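Local coordinates for putative oxidoreductase (Bacteroides fragilis NCTC 9343, PDB 3EOF), which probably acts as an FMN-dependent oxidoreductase of the nitroreductase family, holding its flavin through residues of several separate stretches of the chain, at the interface of chains A and B. Coordinates in Å, arbitrary orientation; residue numbers count along the deposited sequence, not the author numbering. Chains: chain A/B, Putative oxidoreductase.

Contact 1: the interface of chains A and B. Residues chain A 26, 29-30, 33, 42; chain B 174, 177-178.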
# COMPACT_ATOMS: atom_id res chain seq x y z
N ASN A 26 -11.30 6.03 -16.47
CA ASN A 26 -10.78 7.31 -16.03
C ASN A 26 -11.49 7.86 -14.83
O ASN A 26 -10.87 8.51 -14.01
CB ASN A 26 -10.82 8.33 -17.16
CG ASN A 26 -9.84 8.03 -18.29
OD1 ASN A 26 -8.80 7.37 -18.12
ND2 ASN A 26 -10.17 8.54 -19.47
N LEU A 29 -10.16 5.81 -11.83
CA LEU A 29 -8.80 6.28 -11.55
C LEU A 29 -8.82 7.70 -10.95
O LEU A 29 -8.25 7.90 -9.89
CB LEU A 29 -7.91 6.16 -12.78
CG LEU A 29 -7.51 4.74 -13.23
CD1 LEU A 29 -7.08 4.75 -14.65
CD2 LEU A 29 -6.43 4.14 -12.33
N GLU A 30 -9.54 8.65 -11.55
CA GLU A 30 -9.56 9.99 -11.03
C GLU A 30 -9.99 9.99 -9.57
O GLU A 30 -9.43 10.72 -8.75
CB GLU A 30 -10.48 10.90 -11.84
CG GLU A 30 -10.38 12.35 -11.42
CD GLU A 30 -11.25 13.29 -12.24
OE1 GLU A 30 -11.97 12.85 -13.16
OE2 GLU A 30 -11.19 14.49 -11.96
N PHE A 33 -7.44 8.59 -7.15
CA PHE A 33 -6.36 9.53 -6.87
C PHE A 33 -6.70 10.46 -5.72
O PHE A 33 -5.83 11.17 -5.25
CB PHE A 33 -5.93 10.34 -8.10
CG PHE A 33 -5.53 9.51 -9.31
CD1 PHE A 33 -5.06 8.23 -9.18
CD2 PHE A 33 -5.61 10.07 -10.58
CE1 PHE A 33 -4.67 7.50 -10.31
CE2 PHE A 33 -5.26 9.36 -11.68
CZ PHE A 33 -4.79 8.05 -11.55
N GLN A 42 1.17 13.19 -4.64
CA GLN A 42 0.76 12.17 -5.61
C GLN A 42 1.97 11.53 -6.23
O GLN A 42 2.26 11.74 -7.39
CB GLN A 42 -0.14 12.73 -6.71
CG GLN A 42 -1.38 13.33 -6.16
CD GLN A 42 -2.35 13.71 -7.22
OE1 GLN A 42 -2.43 14.89 -7.57
NE2 GLN A 42 -3.11 12.73 -7.73
N ILE B 174 -5.77 14.45 -14.20
CA ILE B 174 -5.43 13.01 -14.36
C ILE B 174 -4.55 12.68 -15.54
O ILE B 174 -3.91 11.63 -15.59
CB ILE B 174 -6.68 12.13 -14.33
CG1 ILE B 174 -7.59 12.38 -15.54
CG2 ILE B 174 -7.40 12.35 -12.98
CD1 ILE B 174 -8.67 11.31 -15.66
N ILE B 177 -1.13 11.94 -14.44
CA ILE B 177 -0.90 10.71 -13.66
C ILE B 177 -1.05 9.46 -14.50
O ILE B 177 -0.35 8.50 -14.30
CB ILE B 177 -1.94 10.61 -12.50
CG1 ILE B 177 -1.96 11.88 -11.63
CG2 ILE B 177 -1.68 9.37 -11.68
CD1 ILE B 177 -0.65 12.16 -10.90
N ILE B 178 -2.01 9.47 -15.43
CA ILE B 178 -2.29 8.33 -16.29
C ILE B 178 -1.47 8.42 -17.56
O ILE B 178 -1.41 9.49 -18.19
CB ILE B 178 -3.81 8.27 -16.65
CG1 ILE B 178 -4.64 8.18 -15.37
CG2 ILE B 178 -4.10 7.12 -17.63
CD1 ILE B 178 -6.15 8.42 -15.54

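Contact 2: the interface of chains A and B. Residues chain A 2-3, 6, 115; chain B 31, 34-35, 116, 120.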
# COMPACT_ATOMS: atom_id res chain seq x y z
N MSE A 2 -20.38 -0.06 0.16
CA MSE A 2 -18.95 -0.44 -0.01
C MSE A 2 -18.51 -1.50 1.01
O MSE A 2 -17.65 -2.34 0.72
CB MSE A 2 -18.02 0.80 0.07
CG MSE A 2 -16.82 0.74 -0.80
SE MSE A 2 -16.37 2.54 -1.49
CE MSE A 2 -18.22 3.37 -1.85
N MSE A 3 -19.13 -1.47 2.19
CA MSE A 3 -18.78 -2.47 3.20
C MSE A 3 -19.31 -3.86 2.87
O MSE A 3 -18.62 -4.85 3.04
CB MSE A 3 -19.23 -2.05 4.59
CG MSE A 3 -18.64 -2.99 5.59
SE MSE A 3 -18.38 -2.20 7.23
CE MSE A 3 -20.38 -2.04 7.57
N VAL A 6 -17.18 -5.05 0.14
CA VAL A 6 -15.88 -5.55 0.60
C VAL A 6 -16.04 -6.87 1.36
O VAL A 6 -15.24 -7.79 1.19
CB VAL A 6 -15.07 -4.50 1.41
CG1 VAL A 6 -13.73 -5.09 1.86
CG2 VAL A 6 -14.78 -3.30 0.55
N GLN A 115 -5.36 0.28 -4.28
CA GLN A 115 -6.43 -0.33 -3.50
C GLN A 115 -7.69 0.53 -3.46
O GLN A 115 -8.77 -0.01 -3.39
CB GLN A 115 -5.95 -0.65 -2.10
CG GLN A 115 -6.95 -1.40 -1.26
CD GLN A 115 -7.45 -2.70 -1.88
OE1 GLN A 115 -6.73 -3.43 -2.56
NE2 GLN A 115 -8.68 -3.00 -1.60
N THR B 31 -13.63 -6.38 7.91
CA THR B 31 -13.95 -6.24 6.49
C THR B 31 -12.73 -5.79 5.73
O THR B 31 -12.47 -6.32 4.65
CB THR B 31 -15.12 -5.28 6.23
OG1 THR B 31 -14.79 -3.97 6.70
CG2 THR B 31 -16.35 -5.77 6.93
N ARG B 34 -10.57 -8.32 4.20
CA ARG B 34 -11.01 -8.91 2.96
C ARG B 34 -10.23 -8.42 1.75
O ARG B 34 -10.42 -8.91 0.69
CB ARG B 34 -12.52 -8.66 2.76
CG ARG B 34 -13.38 -9.57 3.63
CD ARG B 34 -13.16 -10.98 3.13
NE ARG B 34 -13.71 -12.07 3.93
CZ ARG B 34 -13.44 -13.35 3.66
NH1 ARG B 34 -12.67 -13.67 2.60
NH2 ARG B 34 -13.96 -14.30 4.41
N ALA B 35 -9.40 -7.39 1.91
CA ALA B 35 -8.59 -6.87 0.84
C ALA B 35 -7.72 -8.00 0.35
O ALA B 35 -7.47 -8.89 1.13
CB ALA B 35 -7.69 -5.73 1.41
N THR B 116 -8.19 0.09 2.62
CA THR B 116 -9.56 -0.46 2.63
C THR B 116 -10.22 -0.04 3.93
O THR B 116 -11.39 0.43 3.93
CB THR B 116 -9.55 -2.01 2.54
OG1 THR B 116 -8.73 -2.42 1.43
CG2 THR B 116 -10.97 -2.59 2.39
N LEU B 120 -13.49 2.32 4.20
CA LEU B 120 -14.68 1.86 4.95
C LEU B 120 -14.98 2.78 6.13
O LEU B 120 -16.13 3.08 6.36
CB LEU B 120 -14.51 0.42 5.42
CG LEU B 120 -14.38 -0.65 4.32
CD1 LEU B 120 -13.79 -1.88 4.95
CD2 LEU B 120 -15.69 -0.90 3.63

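Contact 3: the interface of chains A and B. Residues chain A 45, 80, 82-83, 151; chain B 179, 183, 186.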
# COMPACT_ATOMS: atom_id res chain seq x y z
N SER A 45 2.28 7.04 -10.81
CA SER A 45 1.78 7.12 -12.15
C SER A 45 1.13 5.77 -12.36
O SER A 45 1.49 4.81 -11.71
CB SER A 45 2.89 7.32 -13.17
OG SER A 45 3.31 8.67 -13.14
N ASP A 80 6.32 7.00 -8.32
CA ASP A 80 6.84 8.01 -9.25
C ASP A 80 7.24 9.26 -8.50
O ASP A 80 6.38 10.02 -8.01
CB ASP A 80 5.78 8.31 -10.31
CG ASP A 80 6.22 9.26 -11.41
OD1 ASP A 80 7.07 10.11 -11.16
OD2 ASP A 80 5.65 9.18 -12.53
N ARG A 82 9.63 10.97 -10.21
CA ARG A 82 10.13 11.64 -11.39
C ARG A 82 9.33 12.88 -11.73
O ARG A 82 9.91 13.95 -12.00
CB ARG A 82 10.09 10.72 -12.60
CG ARG A 82 10.66 11.39 -13.85
CD ARG A 82 10.81 10.41 -14.94
NE ARG A 82 11.57 10.97 -16.04
CZ ARG A 82 12.89 10.89 -16.17
NH1 ARG A 82 13.63 10.29 -15.24
NH2 ARG A 82 13.47 11.45 -17.21
N ARG A 83 8.01 12.74 -11.79
CA ARG A 83 7.18 13.90 -12.07
C ARG A 83 7.46 15.03 -11.07
O ARG A 83 7.67 16.19 -11.47
CB ARG A 83 5.71 13.51 -12.13
CG ARG A 83 4.77 14.69 -12.42
CD ARG A 83 3.36 14.20 -12.58
NE ARG A 83 3.01 13.47 -11.41
CZ ARG A 83 2.76 12.16 -11.30
NH1 ARG A 83 2.64 11.34 -12.31
NH2 ARG A 83 2.52 11.70 -10.09
N VAL A 151 10.99 6.12 -11.32
CA VAL A 151 9.71 5.44 -11.58
C VAL A 151 10.00 3.96 -11.41
O VAL A 151 10.98 3.45 -11.94
CB VAL A 151 9.09 5.71 -12.97
CG1 VAL A 151 7.72 5.04 -13.07
CG2 VAL A 151 8.96 7.27 -13.25
N HIS B 179 -0.87 7.28 -17.92
CA HIS B 179 -0.04 7.07 -19.10
C HIS B 179 -0.63 5.93 -19.92
O HIS B 179 -0.87 4.84 -19.40
CB HIS B 179 1.39 6.69 -18.71
CG HIS B 179 2.06 7.70 -17.82
ND1 HIS B 179 3.00 8.59 -18.28
CD2 HIS B 179 1.91 7.97 -16.51
CE1 HIS B 179 3.39 9.38 -17.30
NE2 HIS B 179 2.75 9.01 -16.20
N TYR B 183 5.06 4.99 -20.44
CA TYR B 183 5.32 6.19 -19.68
C TYR B 183 5.66 7.31 -20.64
O TYR B 183 6.53 7.18 -21.46
CB TYR B 183 6.46 5.92 -18.68
CG TYR B 183 6.61 6.95 -17.61
CD1 TYR B 183 7.36 8.10 -17.82
CD2 TYR B 183 6.03 6.77 -16.38
CE1 TYR B 183 7.50 9.02 -16.85
CE2 TYR B 183 6.16 7.69 -15.41
CZ TYR B 183 6.89 8.82 -15.64
OH TYR B 183 7.03 9.74 -14.68
N TYR B 186 7.59 13.80 -18.78
CA TYR B 186 7.13 15.15 -18.66
C TYR B 186 8.13 16.17 -19.21
O TYR B 186 9.29 16.16 -18.86
CB TYR B 186 6.86 15.39 -17.19
CG TYR B 186 5.90 14.39 -16.63
CD1 TYR B 186 4.53 14.60 -16.71
CD2 TYR B 186 6.35 13.21 -16.03
CE1 TYR B 186 3.64 13.69 -16.21
CE2 TYR B 186 5.44 12.28 -15.54
CZ TYR B 186 4.09 12.53 -15.62
OH TYR B 186 3.18 11.63 -15.14

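Contact 1: the interface of chains A and B
A:Phe33 and B:Ile177 form the centre of an apolar patch through a CH-pi contact. The methyl CG2 of B:Ile177 lies over one face of the phenyl ring, displaced toward the rim, 3.4 Å from A:Phe33 CZ. Its CG1 is anti to the carbonyl carbon (chi1 -53°), which puts CG2 opposite the backbone N and toward the ring. The other face is covered by the carbonyl oxygen of A:Leu29, in the last turn of its helix.

Van der Waals packing extends the patch. B:Ile178 meets the ring at its edge, in plane, with CG1 3.8 Å from A:Phe33 CZ, while its CD1 continues to A:Leu29 CD1 at 3.9 Å. The third isoleucine, B:Ile174, hides the most surface: CG2 crosses the extended stem of A:Glu30 at about a right angle, 3.4 Å from CG, and also meets A:Phe33 CD2 at 3.8 Å, while CD1 reaches A:Asn26. The glutamate offers carbons here and carries its carboxylate beyond them. Branched isoleucines suit the place, since one residue can press on two neighbours at once.

The patch buries apolar surface from helix 22-32 of chain A and the loop after it against the 174-178 segment of chain B, probably helping to hold together the dimer usual in the nitroreductase family.

Contact 2: the interface of chains A and B
B:Leu120 reaches over helix 2-7 of chain A with one branch. Its methyl CD2 rests 3.5 Å from A:Met3 CA, so it touches the helix backbone as well as the side chain, which it crosses at about a right angle. A:Met3, modelled as selenomethionine, runs out anti to its backbone N (chi1 -170°) and sends CG toward the methyl of B:Thr31, 3.8 Å from CG2. Its long, pliant chain then bends at the last torsion, with the selenium passing near both branches of the threonine.

The two branches of A:Val6 divide their work. CG2 faces B:Leu120 CD2 at 4.0 Å, whereas CG1 points between B:Thr31 and B:Thr116. There it packs obliquely on B:Thr116 CG2 at 3.8 Å and also approaches the carbonyl oxygen of B:Thr31. A compact beta-branched residue fits here, filling two directions from one short stem.

B:Thr116 uses both branches as well. While its methyl meets the valine, its hydroxyl OG1 accepts a strained, probably weak hydrogen bond from the amide NE2 of A:Gln115 at 3.1 Å, lying well above the amide plane. With CG opposite the backbone N (chi1 -175°), the glutamine chain passes the hydroxyl, and the bend at chi2 (56°) turns the amide to bring NE2 beside it.

In the fold, the N-terminal helix 2-7 of chain A lies against helices 22-32 and 100-123 of chain B, and the long helices 100-123 of the two chains meet through the glutamine and threonine.

Contact 3: the interface of chains A and B
The phenol ring of B:Tyr186 carries the methylene CG of A:Arg83 over the centre of one face, a CH-pi contact in this nitroreductase-family dimer interface, and B:Tyr183 OH at its edge, in plane. B:Tyr183 in turn has B:His179 CE1 over the centre of one face, an intrachain packing that probably steadies the ring, and A:Asp80 OD2 at its edge, in plane. B:Tyr186 CE2 lies at the edge of the histidine ring, in its plane.

The bend of the arginine at chi3 (55°) brings its guanidinium round, perpendicular to the B:Tyr186 ring, until NH1 donates in plane to B:Tyr186 OH at 2.9 Å. B:Tyr183 OH donates to A:Asp80 OD2 at 2.6 Å, on the syn side but about 30° out of the carboxylate plane. A:Val151 CG2 packs 3.5 Å from B:Tyr183 CZ, an apolar neighbour.

A:Ser45 OG also donates to A:Asp80 OD2, at 2.5 Å, from the anti side and the opposite face, while OD1 receives A:Arg83 N. The small serine fits between partners: OG also bonds B:His179 NE2 at 3.1 Å. The structure alone does not show which donates; if the serine proton goes to the aspartate, the histidine would donate here. A:Arg83 NH1 forms a long intrachain salt bridge with A:Asp80 OD2 (3.7 Å), probably favouring the charged carboxylate.

Contacts 1 and 3 are neighbours, the centres of their C-alpha atoms about 12 Å apart, and both draw on strand 178-180 of chain B and the residues beside it. Contact 2 lies about 21 Å from contact 1 and 28 Å from contact 3. Helix 22-32 serves contact 1 from chain A and contact 2 from chain B. Since the interface is two-fold symmetric, each contact recurs with the chains exchanged. Segments near contacts 1 and 2 also supply FMN-binding residues, so the dimer probably helps shape the flavin sites, as is usual in the nitroreductase family.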